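Local coordinates for protein Asp (Solanum tuberosum, PDB 3RFI) that forms the saposin-like domain (plant-specific insert) of a plant aspartic protease and, like other saposin-like proteins, probably interacts with membrane lipids, at residues G19-V27 against L87-L97. Sequence-based numbering, arbitrary orientation.
Sequences GEMIWDLLV and LKQEGTKEKVL
W23 packs against helix 90-104 and the break before it in this saposin-like helical fold, a knob in a hole lined by L87, T92, K93 and V96 and a clear case of a tryptophan joining one helix to the bend between two others. With CG anti to the backbone N (chi1 175°), the indole of helix 6-29 reaches across to that break. There its NE1 donates to the carbonyl O of L87 at 2.8 Å, a bond near the ring plane but bent at the hydrogen (144°). V96 CG2 makes a CH-pi contact 4.0 Å from the six-membered ring centroid, while V27 CG2, from the tryptophan's own helix, lies over the opposite face, offset toward its rim, and also meets L87 CB at 3.7 Å. L97 CD1 rests on the aliphatic E20 CG. Beyond the indole the contact turns polar round K93 NZ: the bent chain brings it to E90 OE1 in a weakly hydrogen-bonded salt bridge and to E20 OE2 in a long one. Further out, T92 OG1 bonds to Q86, tying helix 90-104 to helix 71-87. Between D24 and K93 a water donates to D24 OD1 at 2.6 Å and weakly accepts from K93 NZ at 3.3 Å.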
loop_
_atom_site.group_PDB
_atom_site.type_symbol
_atom_site.label_atom_id
_atom_site.label_comp_id
_atom_site.label_asym_id
_atom_site.label_seq_id
_atom_site.Cartn_x
_atom_site.Cartn_y
_atom_site.Cartn_z
ATOM N N GLY A 19 3.721 -8.758 8.016
ATOM C CA GLY A 19 3.705 -7.324 7.615
ATOM C C GLY A 19 4.146 -7.146 6.181
ATOM O O GLY A 19 3.507 -6.430 5.423
ATOM N N GLU A 20 5.256 -7.751 5.798
ATOM C CA GLU A 20 5.725 -7.622 4.426
ATOM C C GLU A 20 4.711 -8.222 3.470
ATOM O O GLU A 20 4.463 -7.672 2.393
ATOM C CB GLU A 20 7.083 -8.305 4.208
ATOM C CG GLU A 20 8.187 -7.594 4.877
ATOM C CD GLU A 20 9.519 -7.961 4.300
ATOM O OE1 GLU A 20 9.584 -8.998 3.593
ATOM O OE2 GLU A 20 10.493 -7.210 4.557
ATOM N N MET A 21 4.147 -9.368 3.834
ATOM C CA MET A 21 3.158 -9.997 2.982
ATOM C C MET A 21 1.931 -9.088 2.795
ATOM O O MET A 21 1.408 -8.906 1.676
ATOM C CB MET A 21 2.750 -11.291 3.606
ATOM C CG MET A 21 1.724 -12.080 2.853
ATOM S SD MET A 21 1.649 -13.750 3.447
ATOM C CE MET A 21 0.116 -14.200 2.625
ATOM N N ILE A 22 1.463 -8.505 3.888
ATOM C CA ILE A 22 0.298 -7.652 3.793
ATOM C C ILE A 22 0.595 -6.409 2.962
ATOM O O ILE A 22 -0.213 -6.031 2.109
ATOM C CB ILE A 22 -0.227 -7.278 5.197
ATOM C CG1 ILE A 22 -0.702 -8.570 5.933
ATOM C CG2 ILE A 22 -1.161 -6.038 5.163
ATOM C CD1 ILE A 22 -0.942 -8.396 7.470
ATOM N N TRP A 23 1.732 -5.780 3.224
ATOM C CA TRP A 23 2.128 -4.613 2.473
ATOM C C TRP A 23 2.240 -4.973 1.007
ATOM O O TRP A 23 1.818 -4.202 0.157
ATOM C CB TRP A 23 3.509 -4.142 2.925
ATOM C CG TRP A 23 4.017 -3.018 2.125
ATOM C CD1 TRP A 23 5.115 -3.004 1.289
ATOM C CD2 TRP A 23 3.468 -1.708 2.108
ATOM N NE1 TRP A 23 5.262 -1.725 0.730
ATOM C CE2 TRP A 23 4.250 -0.927 1.214
ATOM C CE3 TRP A 23 2.346 -1.121 2.730
ATOM C CZ2 TRP A 23 3.991 0.434 0.990
ATOM C CZ3 TRP A 23 2.084 0.199 2.476
ATOM C CH2 TRP A 23 2.880 0.952 1.615
ATOM N N ASP A 24 2.827 -6.129 0.698
ATOM C CA ASP A 24 2.924 -6.545 -0.705
ATOM C C ASP A 24 1.559 -6.610 -1.406
ATOM O O ASP A 24 1.358 -6.181 -2.572
ATOM C CB ASP A 24 3.656 -7.862 -0.787
ATOM C CG ASP A 24 5.186 -7.689 -0.557
ATOM O OD1 ASP A 24 5.878 -8.705 -0.582
ATOM O OD2 ASP A 24 5.681 -6.547 -0.324
ATOM N N LEU A 25 0.610 -7.131 -0.662
ATOM C CA LEU A 25 -0.737 -7.286 -1.128
ATOM C C LEU A 25 -1.443 -5.951 -1.248
ATOM O O LEU A 25 -2.234 -5.801 -2.141
ATOM C CB LEU A 25 -1.544 -8.248 -0.231
ATOM C CG LEU A 25 -1.064 -9.705 -0.328
ATOM C CD1 LEU A 25 -1.540 -10.513 0.891
ATOM C CD2 LEU A 25 -1.477 -10.402 -1.648
ATOM N N LEU A 26 -1.172 -5.024 -0.341
ATOM C CA LEU A 26 -1.777 -3.706 -0.368
ATOM C C LEU A 26 -1.293 -3.086 -1.672
ATOM O O LEU A 26 -2.090 -2.593 -2.443
ATOM C CB LEU A 26 -1.331 -2.845 0.836
ATOM C CG LEU A 26 -1.887 -1.440 1.030
ATOM C CD1 LEU A 26 -1.559 -1.013 2.475
ATOM C CD2 LEU A 26 -1.131 -0.500 0.061
ATOM N N VAL A 27 0.011 -3.133 -1.878
ATOM C CA VAL A 27 0.643 -2.574 -3.035
ATOM C C VAL A 27 0.097 -3.232 -4.333
ATOM O O VAL A 27 -0.331 -2.522 -5.268
ATOM C CB VAL A 27 2.170 -2.627 -2.926
ATOM C CG1 VAL A 27 2.831 -2.070 -4.219
ATOM C CG2 VAL A 27 2.647 -1.770 -1.757
ATOM N N LEU A 87 6.167 2.109 -4.046
ATOM C CA LEU A 87 5.721 1.568 -2.764
ATOM C C LEU A 87 6.407 0.231 -2.447
ATOM O O LEU A 87 6.438 -0.170 -1.283
ATOM C CB LEU A 87 4.205 1.391 -2.774
ATOM C CG LEU A 87 3.437 2.694 -2.730
ATOM C CD1 LEU A 87 1.974 2.338 -2.519
ATOM C CD2 LEU A 87 3.989 3.535 -1.573
ATOM N N LYS A 88 6.960 -0.415 -3.471
ATOM C CA LYS A 88 7.678 -1.696 -3.314
ATOM C C LYS A 88 9.068 -1.460 -2.768
ATOM O O LYS A 88 9.756 -2.417 -2.373
ATOM C CB LYS A 88 7.867 -2.367 -4.693
ATOM C CG LYS A 88 6.612 -2.898 -5.353
ATOM C CD LYS A 88 6.978 -3.452 -6.759
ATOM C CE LYS A 88 5.906 -3.131 -7.870
ATOM N NZ LYS A 88 6.450 -2.996 -9.298
ATOM N N GLN A 89 9.529 -0.211 -2.820
ATOM C CA GLN A 89 10.922 0.071 -2.523
ATOM C C GLN A 89 11.209 -0.309 -1.070
ATOM O O GLN A 89 10.337 -0.177 -0.235
ATOM C CB GLN A 89 11.312 1.534 -2.837
ATOM C CG GLN A 89 11.181 1.991 -4.346
ATOM C CD GLN A 89 11.983 1.169 -5.349
ATOM O OE1 GLN A 89 13.185 0.945 -5.155
ATOM N NE2 GLN A 89 11.342 0.760 -6.460
ATOM N N GLU A 90 12.412 -0.824 -0.776
ATOM C CA GLU A 90 12.752 -1.240 0.618
ATOM C C GLU A 90 12.500 -0.181 1.684
ATOM O O GLU A 90 11.834 -0.442 2.686
ATOM C CB GLU A 90 14.232 -1.692 0.751
ATOM C CG GLU A 90 14.477 -3.180 0.686
ATOM C CD GLU A 90 13.468 -4.027 1.476
ATOM O OE1 GLU A 90 12.772 -4.824 0.809
ATOM O OE2 GLU A 90 13.377 -3.929 2.726
ATOM N N GLY A 91 13.081 1.000 1.473
ATOM C CA GLY A 91 12.882 2.128 2.359
ATOM C C GLY A 91 11.416 2.387 2.669
ATOM O O GLY A 91 11.055 2.608 3.809
ATOM N N THR A 92 10.564 2.372 1.645
ATOM C CA THR A 92 9.169 2.703 1.839
ATOM C C THR A 92 8.447 1.627 2.676
ATOM O O THR A 92 7.764 1.947 3.645
ATOM C CB THR A 92 8.492 2.917 0.497
ATOM O OG1 THR A 92 9.114 4.033 -0.144
ATOM C CG2 THR A 92 6.961 3.138 0.666
ATOM N N LYS A 93 8.622 0.369 2.282
ATOM C CA LYS A 93 8.124 -0.784 3.015
ATOM C C LYS A 93 8.567 -0.718 4.459
ATOM O O LYS A 93 7.741 -0.856 5.353
ATOM C CB LYS A 93 8.632 -2.085 2.370
ATOM C CG LYS A 93 8.433 -3.333 3.251
ATOM C CD LYS A 93 9.453 -4.459 2.902
ATOM C CE LYS A 93 9.594 -4.643 1.381
ATOM N NZ LYS A 93 9.815 -6.054 0.996
ATOM N N GLU A 94 9.860 -0.486 4.695
ATOM C CA GLU A 94 10.393 -0.557 6.062
ATOM C C GLU A 94 9.813 0.602 6.905
ATOM O O GLU A 94 9.524 0.439 8.096
ATOM C CB GLU A 94 11.922 -0.531 6.076
ATOM C CG GLU A 94 12.620 -1.724 5.326
ATOM C CD GLU A 94 14.157 -1.515 5.142
ATOM O OE1 GLU A 94 14.734 -0.620 5.799
ATOM O OE2 GLU A 94 14.800 -2.223 4.322
ATOM N N LYS A 95 9.637 1.762 6.272
ATOM C CA LYS A 95 9.080 2.941 6.948
ATOM C C LYS A 95 7.633 2.615 7.341
ATOM O O LYS A 95 7.172 2.941 8.435
ATOM C CB LYS A 95 9.098 4.119 5.957
ATOM C CG LYS A 95 8.581 5.459 6.465
ATOM C CD LYS A 95 9.246 6.562 5.620
ATOM C CE LYS A 95 8.405 7.813 5.554
ATOM N NZ LYS A 95 8.347 8.479 6.892
ATOM N N VAL A 96 6.912 1.961 6.445
ATOM C CA VAL A 96 5.521 1.723 6.705
ATOM C C VAL A 96 5.393 0.695 7.815
ATOM O O VAL A 96 4.607 0.894 8.729
ATOM C CB VAL A 96 4.795 1.197 5.484
ATOM C CG1 VAL A 96 3.367 0.746 5.866
ATOM C CG2 VAL A 96 4.682 2.306 4.453
ATOM N N LEU A 97 6.139 -0.402 7.726
ATOM C CA LEU A 97 6.097 -1.428 8.792
ATOM C C LEU A 97 6.521 -0.902 10.164
ATOM O O LEU A 97 5.904 -1.243 11.169
ATOM C CB LEU A 97 6.841 -2.683 8.395
ATOM C CG LEU A 97 6.303 -3.343 7.115
ATOM C CD1 LEU A 97 7.072 -4.625 6.813
ATOM C CD2 LEU A 97 4.826 -3.632 7.243
HETATM O O HOH W 1 8.387 -8.333 -0.911
#